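Local atomic coordinates of DUF411 domain-containing protein (Pseudomonas aeruginosa, PDB entry 6WIS), a protein that binds copper through a cysteine-bridged tetranuclear cluster and probably contributes in this way to bacterial copper resistance. Residues Lys17-His22 / Lys62-His67; Glu24-Lys29 / Val68-Ile73. All coordinates share one frame; numbering follows the deposited sequence.

Interaction 1: Lys17-His22 / Lys62-His67. With ZN (zinc ion), chain J; CU (copper (II) ion), chain D.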
loop_
_atom_site.group_PDB
_atom_site.type_symbol
_atom_site.label_atom_id
_atom_site.label_comp_id
_atom_site.label_asym_id
_atom_site.label_seq_id
_atom_site.Cartn_x
_atom_site.Cartn_y
_atom_site.Cartn_z
ATOM N N LYS A 17 -10.492 -4.864 1.225
ATOM C CA LYS A 17 -11.637 -4.405 0.446
ATOM C C LYS A 17 -12.075 -3.009 0.859
ATOM O O LYS A 17 -12.511 -2.221 0.011
ATOM C CB LYS A 17 -12.805 -5.396 0.603
ATOM C CG LYS A 17 -12.565 -6.771 -0.057
ATOM C CD LYS A 17 -13.661 -7.791 0.314
ATOM N N ASP A 18 -11.972 -2.690 2.152
ATOM C CA ASP A 18 -12.287 -1.347 2.629
ATOM C C ASP A 18 -11.271 -0.336 2.102
ATOM O O ASP A 18 -11.641 0.758 1.660
ATOM C CB ASP A 18 -12.325 -1.354 4.175
ATOM C CG ASP A 18 -12.857 -0.039 4.788
ATOM O OD1 ASP A 18 -13.551 0.736 4.127
ATOM O OD2 ASP A 18 -12.594 0.215 5.966
ATOM N N TRP A 19 -9.982 -0.686 2.141
ATOM C CA TRP A 19 -8.962 0.191 1.562
ATOM C C TRP A 19 -9.230 0.460 0.077
ATOM O O TRP A 19 -9.117 1.602 -0.391
ATOM C CB TRP A 19 -7.593 -0.442 1.766
ATOM C CG TRP A 19 -6.438 0.308 1.253
ATOM C CD1 TRP A 19 -5.882 1.430 1.796
ATOM C CD2 TRP A 19 -5.638 -0.031 0.109
ATOM N NE1 TRP A 19 -4.774 1.817 1.050
ATOM C CE2 TRP A 19 -4.598 0.922 0.024
ATOM C CE3 TRP A 19 -5.688 -1.064 -0.842
ATOM C CZ2 TRP A 19 -3.617 0.872 -0.974
ATOM C CZ3 TRP A 19 -4.706 -1.112 -1.840
ATOM C CH2 TRP A 19 -3.696 -0.147 -1.905
ATOM N N ILE A 20 -9.610 -0.577 -0.673
ATOM C CA ILE A 20 -9.970 -0.384 -2.075
ATOM C C ILE A 20 -11.116 0.624 -2.199
ATOM O O ILE A 20 -11.117 1.479 -3.096
ATOM C CB ILE A 20 -10.308 -1.742 -2.712
ATOM C CG1 ILE A 20 -9.023 -2.562 -2.877
ATOM C CG2 ILE A 20 -11.071 -1.563 -4.020
ATOM C CD1 ILE A 20 -9.258 -4.003 -3.364
ATOM N N LYS A 21 -12.083 0.578 -1.274
ATOM C CA LYS A 21 -13.212 1.504 -1.376
ATOM C C LYS A 21 -12.788 2.937 -1.082
ATOM O O LYS A 21 -13.280 3.862 -1.726
ATOM C CB LYS A 21 -14.358 1.045 -0.462
ATOM C CG LYS A 21 -15.120 -0.148 -1.055
ATOM C CD LYS A 21 -16.211 -0.720 -0.150
ATOM C CE LYS A 21 -17.367 0.261 0.008
ATOM N NZ LYS A 21 -18.566 -0.326 0.686
ATOM N N HIS A 22 -11.834 3.136 -0.165
ATOM C CA HIS A 22 -11.275 4.467 0.079
ATOM C C HIS A 22 -10.522 4.998 -1.139
ATOM O O HIS A 22 -10.574 6.203 -1.435
ATOM C CB HIS A 22 -10.331 4.435 1.294
ATOM C CG HIS A 22 -11.029 4.307 2.612
ATOM N ND1 HIS A 22 -11.089 5.337 3.523
ATOM C CD2 HIS A 22 -11.684 3.265 3.180
ATOM C CE1 HIS A 22 -11.747 4.939 4.596
ATOM N NE2 HIS A 22 -12.125 3.689 4.411
ATOM N N LYS A 62 5.272 0.959 -9.603
ATOM C CA LYS A 62 5.746 1.000 -8.223
ATOM C C LYS A 62 4.782 0.238 -7.318
ATOM O O LYS A 62 3.573 0.191 -7.585
ATOM C CB LYS A 62 5.878 2.445 -7.753
ATOM C CG LYS A 62 6.643 3.336 -8.745
ATOM C CD LYS A 62 6.882 4.719 -8.164
ATOM C CE LYS A 62 7.771 5.556 -9.110
ATOM N NZ LYS A 62 8.129 6.802 -8.398
ATOM N N PHE A 63 5.312 -0.370 -6.255
ATOM C CA PHE A 63 4.461 -1.155 -5.359
ATOM C C PHE A 63 3.917 -0.295 -4.219
ATOM O O PHE A 63 4.537 0.677 -3.787
ATOM C CB PHE A 63 5.191 -2.390 -4.793
ATOM C CG PHE A 63 6.343 -2.089 -3.846
ATOM C CD1 PHE A 63 6.111 -1.714 -2.529
ATOM C CD2 PHE A 63 7.657 -2.271 -4.266
ATOM C CE1 PHE A 63 7.159 -1.467 -1.675
ATOM C CE2 PHE A 63 8.710 -2.042 -3.417
ATOM C CZ PHE A 63 8.469 -1.640 -2.122
ATOM N N VAL A 64 2.741 -0.680 -3.734
ATOM C CA VAL A 64 2.030 0.008 -2.657
ATOM C C VAL A 64 1.677 -1.106 -1.683
ATOM O O VAL A 64 0.775 -1.901 -1.953
ATOM C CB VAL A 64 0.768 0.731 -3.149
ATOM C CG1 VAL A 64 0.013 1.374 -1.969
ATOM C CG2 VAL A 64 1.125 1.807 -4.251
ATOM N N GLU A 65 2.431 -1.225 -0.599
ATOM C CA GLU A 65 2.305 -2.352 0.314
ATOM C C GLU A 65 1.456 -1.925 1.502
ATOM O O GLU A 65 1.833 -1.014 2.244
ATOM C CB GLU A 65 3.683 -2.835 0.775
ATOM C CG GLU A 65 3.644 -4.075 1.666
ATOM C CD GLU A 65 3.203 -5.330 0.913
ATOM O OE1 GLU A 65 3.161 -5.259 -0.332
ATOM O OE2 GLU A 65 2.902 -6.382 1.555
ATOM N N GLY A 66 0.310 -2.556 1.668
ATOM C CA GLY A 66 -0.490 -2.248 2.837
ATOM C C GLY A 66 -1.357 -0.996 2.722
ATOM O O GLY A 66 -1.658 -0.466 1.638
ATOM N N HIS A 67 -1.789 -0.536 3.891
ATOM C CA HIS A 67 -2.826 0.491 3.998
ATOM C C HIS A 67 -2.244 1.905 3.855
ATOM O O HIS A 67 -2.347 2.748 4.744
ATOM C CB HIS A 67 -3.573 0.289 5.311
ATOM C CG HIS A 67 -4.422 -0.948 5.315
ATOM N ND1 HIS A 67 -5.752 -0.936 4.952
ATOM C CD2 HIS A 67 -4.117 -2.240 5.570
ATOM C CE1 HIS A 67 -6.234 -2.165 4.993
ATOM N NE2 HIS A 67 -5.263 -2.980 5.361
HETATM ZN ZN ZN J . -13.146 2.436 5.626
HETATM CU CU CU D . -5.600 -5.051 5.560
#
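The W19 side chain meets V64 and G66 with its six-membered ring, and H67 with CB and the five-membered ring, bringing helix 14-24 against strand 62-65 and the turn after it. The order of strands and helices here is consistent with a thioredoxin-like fold, in which the first helix packs on the central sheet. The apolar part of the contact is small: CG1 of V64 reaches the rim of the six-membered ring near its plane, 3.8 Å from W19 CZ2. The carbonyl oxygen of G66 sits over one face, 3.4 Å above the plane of the W19 ring and offset toward its rim. CA of H67 makes an off-centre CH-pi contact, 4.1 Å from the centroid of the W19 five-membered ring. The imidazole of H67 approaches obliquely, its ND1 3.7 Å from W19 CB and its plane at 71° to the five-membered ring. With chi1 at -180° the indole swings away from the backbone N of W19 and leaves the helix toward the turn.

Metal bonds occupy both segments. D18, through both carboxylate oxygens, and H22, one helical turn later, hold a zinc ion that E98 also binds. On the other segment, the H67 ring is fixed at two nitrogens: ND1 is hydrogen-bonded to O of P95, and NE2 binds a copper ion, shared with C15 and C54, at 2.1 Å.

Interaction 2: Glu24-Lys29 / Val68-Ile73. With ZN (zinc ion), chain M.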
loop_
_atom_site.group_PDB
_atom_site.type_symbol
_atom_site.label_atom_id
_atom_site.label_comp_id
_atom_site.label_asym_id
_atom_site.label_seq_id
_atom_site.Cartn_x
_atom_site.Cartn_y
_atom_site.Cartn_z
ATOM N N GLU A 24 -11.130 4.154 -4.323
ATOM C CA GLU A 24 -12.163 4.471 -5.305
ATOM C C GLU A 24 -12.824 5.810 -5.006
ATOM O O GLU A 24 -13.043 6.622 -5.916
ATOM C CB GLU A 24 -13.209 3.357 -5.335
ATOM C CG GLU A 24 -12.661 2.052 -5.827
ATOM C CD GLU A 24 -13.716 0.978 -5.882
ATOM O OE1 GLU A 24 -14.615 0.967 -5.011
ATOM O OE2 GLU A 24 -13.645 0.143 -6.804
ATOM N N ALA A 25 -13.177 6.044 -3.737
ATOM C CA ALA A 25 -13.701 7.338 -3.314
ATOM C C ALA A 25 -12.690 8.457 -3.490
ATOM O O ALA A 25 -13.068 9.630 -3.424
ATOM C CB ALA A 25 -14.154 7.291 -1.848
ATOM N N ASN A 26 -11.417 8.137 -3.697
ATOM C CA ASN A 26 -10.421 9.153 -3.994
ATOM C C ASN A 26 -10.133 9.270 -5.488
ATOM O O ASN A 26 -9.203 9.985 -5.877
ATOM C CB ASN A 26 -9.136 8.874 -3.213
ATOM C CG ASN A 26 -9.224 9.358 -1.790
ATOM O OD1 ASN A 26 -9.014 10.540 -1.528
ATOM N ND2 ASN A 26 -9.565 8.456 -0.860
ATOM N N GLY A 27 -10.921 8.605 -6.332
ATOM C CA GLY A 27 -10.766 8.733 -7.765
ATOM C C GLY A 27 -9.925 7.674 -8.448
ATOM O O GLY A 27 -9.810 7.705 -9.685
ATOM N N PHE A 28 -9.327 6.743 -7.702
ATOM C CA PHE A 28 -8.565 5.672 -8.340
ATOM C C PHE A 28 -9.501 4.688 -9.031
ATOM O O PHE A 28 -10.521 4.269 -8.470
ATOM C CB PHE A 28 -7.727 4.905 -7.320
ATOM C CG PHE A 28 -6.533 5.655 -6.795
ATOM C CD1 PHE A 28 -6.683 6.675 -5.875
ATOM C CD2 PHE A 28 -5.256 5.286 -7.168
ATOM C CE1 PHE A 28 -5.589 7.330 -5.369
ATOM C CE2 PHE A 28 -4.157 5.952 -6.679
ATOM C CZ PHE A 28 -4.326 6.979 -5.771
ATOM N N LYS A 29 -9.135 4.290 -10.244
ATOM C CA LYS A 29 -9.692 3.080 -10.836
ATOM C C LYS A 29 -8.918 1.871 -10.297
ATOM O O LYS A 29 -7.685 1.822 -10.402
ATOM C CB LYS A 29 -9.607 3.167 -12.356
ATOM C CG LYS A 29 -10.004 1.894 -13.079
ATOM N N VAL A 68 -1.635 2.153 2.693
ATOM C CA VAL A 68 -1.076 3.480 2.373
ATOM C C VAL A 68 -2.213 4.445 2.052
ATOM O O VAL A 68 -3.071 4.124 1.208
ATOM C CB VAL A 68 -0.115 3.387 1.187
ATOM C CG1 VAL A 68 0.491 4.778 0.905
ATOM C CG2 VAL A 68 1.013 2.328 1.420
ATOM N N PRO A 69 -2.264 5.627 2.665
ATOM C CA PRO A 69 -3.313 6.592 2.308
ATOM C C PRO A 69 -3.172 7.063 0.865
ATOM O O PRO A 69 -2.065 7.160 0.329
ATOM C CB PRO A 69 -3.076 7.747 3.296
ATOM C CG PRO A 69 -2.437 7.057 4.503
ATOM C CD PRO A 69 -1.501 6.057 3.853
ATOM N N ALA A 70 -4.314 7.402 0.258
ATOM C CA ALA A 70 -4.337 7.838 -1.139
ATOM C C ALA A 70 -3.364 8.986 -1.404
ATOM O O ALA A 70 -2.632 8.972 -2.401
ATOM C CB ALA A 70 -5.759 8.242 -1.535
ATOM N N ALA A 71 -3.344 9.993 -0.521
ATOM C CA ALA A 71 -2.471 11.156 -0.721
ATOM C C ALA A 71 -0.994 10.776 -0.741
ATOM O O ALA A 71 -0.196 11.400 -1.454
ATOM C CB ALA A 71 -2.711 12.209 0.367
ATOM N N ASP A 72 -0.608 9.747 0.003
ATOM C CA ASP A 72 0.788 9.332 -0.022
ATOM C C ASP A 72 1.109 8.475 -1.229
ATOM O O ASP A 72 2.271 8.431 -1.633
ATOM C CB ASP A 72 1.137 8.595 1.275
ATOM C CG ASP A 72 0.863 9.447 2.501
ATOM O OD1 ASP A 72 1.196 10.644 2.452
ATOM O OD2 ASP A 72 0.306 8.949 3.510
ATOM N N ILE A 73 0.109 7.810 -1.814
ATOM C CA ILE A 73 0.319 7.145 -3.096
ATOM C C ILE A 73 0.628 8.180 -4.172
ATOM O O ILE A 73 1.516 7.973 -5.011
ATOM C CB ILE A 73 -0.896 6.276 -3.476
ATOM C CG1 ILE A 73 -1.090 5.109 -2.489
ATOM C CG2 ILE A 73 -0.706 5.675 -4.868
ATOM C CD1 ILE A 73 -2.393 4.245 -2.820
HETATM ZN ZN ZN M . -15.112 -1.685 -5.854
#
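The carbonyl oxygen of P69 accepts two backbone N-H groups, that of I73 at 3.1 Å and a weak one from D72, and this first turn of helix 70-77, with P69 at the N-cap, presents A70 to N26 and F28, and I73 to F28. The phenyl ring of F28 spans both helical residues. Its CE1 lies 3.9 Å from CB of A70, and its CE2 is equally far from CG2 of I73, both methyl groups approaching the ring obliquely. At chi1 -65°, I73 turns CG1 away from its carbonyl carbon and CG2 away from its backbone N, and CG2 is the branch that meets F28. The methyl of A70 also meets the flat amide of N26, with N26 CG 3.6 Å from A70 CB. ND2 of that amide lies close to its hydrogen-bond partner, O of H22 in the helix before it, at a doubtfully short separation.

Helix 14-24 ends in a Schellman motif: G27, with positive phi (96°), is the C-prime residue, its N bonding to O of E24 at 2.9 Å while N of F28 reaches back to O of L23. The chain can thus turn directly into strand 29-34, completing the beta-alpha-beta crossover from the neighbouring parallel strand 4-9. F28 leaves this turn pointing inward, and L23 and L3 pack against it too. At the helix terminus OE2 of E24 binds a separate zinc ion at 2.5 Å.

In the fold
Interactions 1 and 2 illustrate how a helix and the loop after it can pack on a strand, turn and helix that follow one another in the chain: their centres lie 8 Å apart. I73 joins them, for while its CG2 serves interaction 2, its CD1 lies 3.8 Å from V64 CG1 and 4.0 Å from W19 CZ2 in interaction 1. A probable hydrogen bond of 2.9 Å from W19 NE1 to V68 O adds a polar tie. V68 directly follows H67, so this bond fastens the chain next to a copper ligand of the cluster, to which C15 at the start of helix 14-24 also contributes. Interaction 2 extends this packing farther from the copper, into the loop.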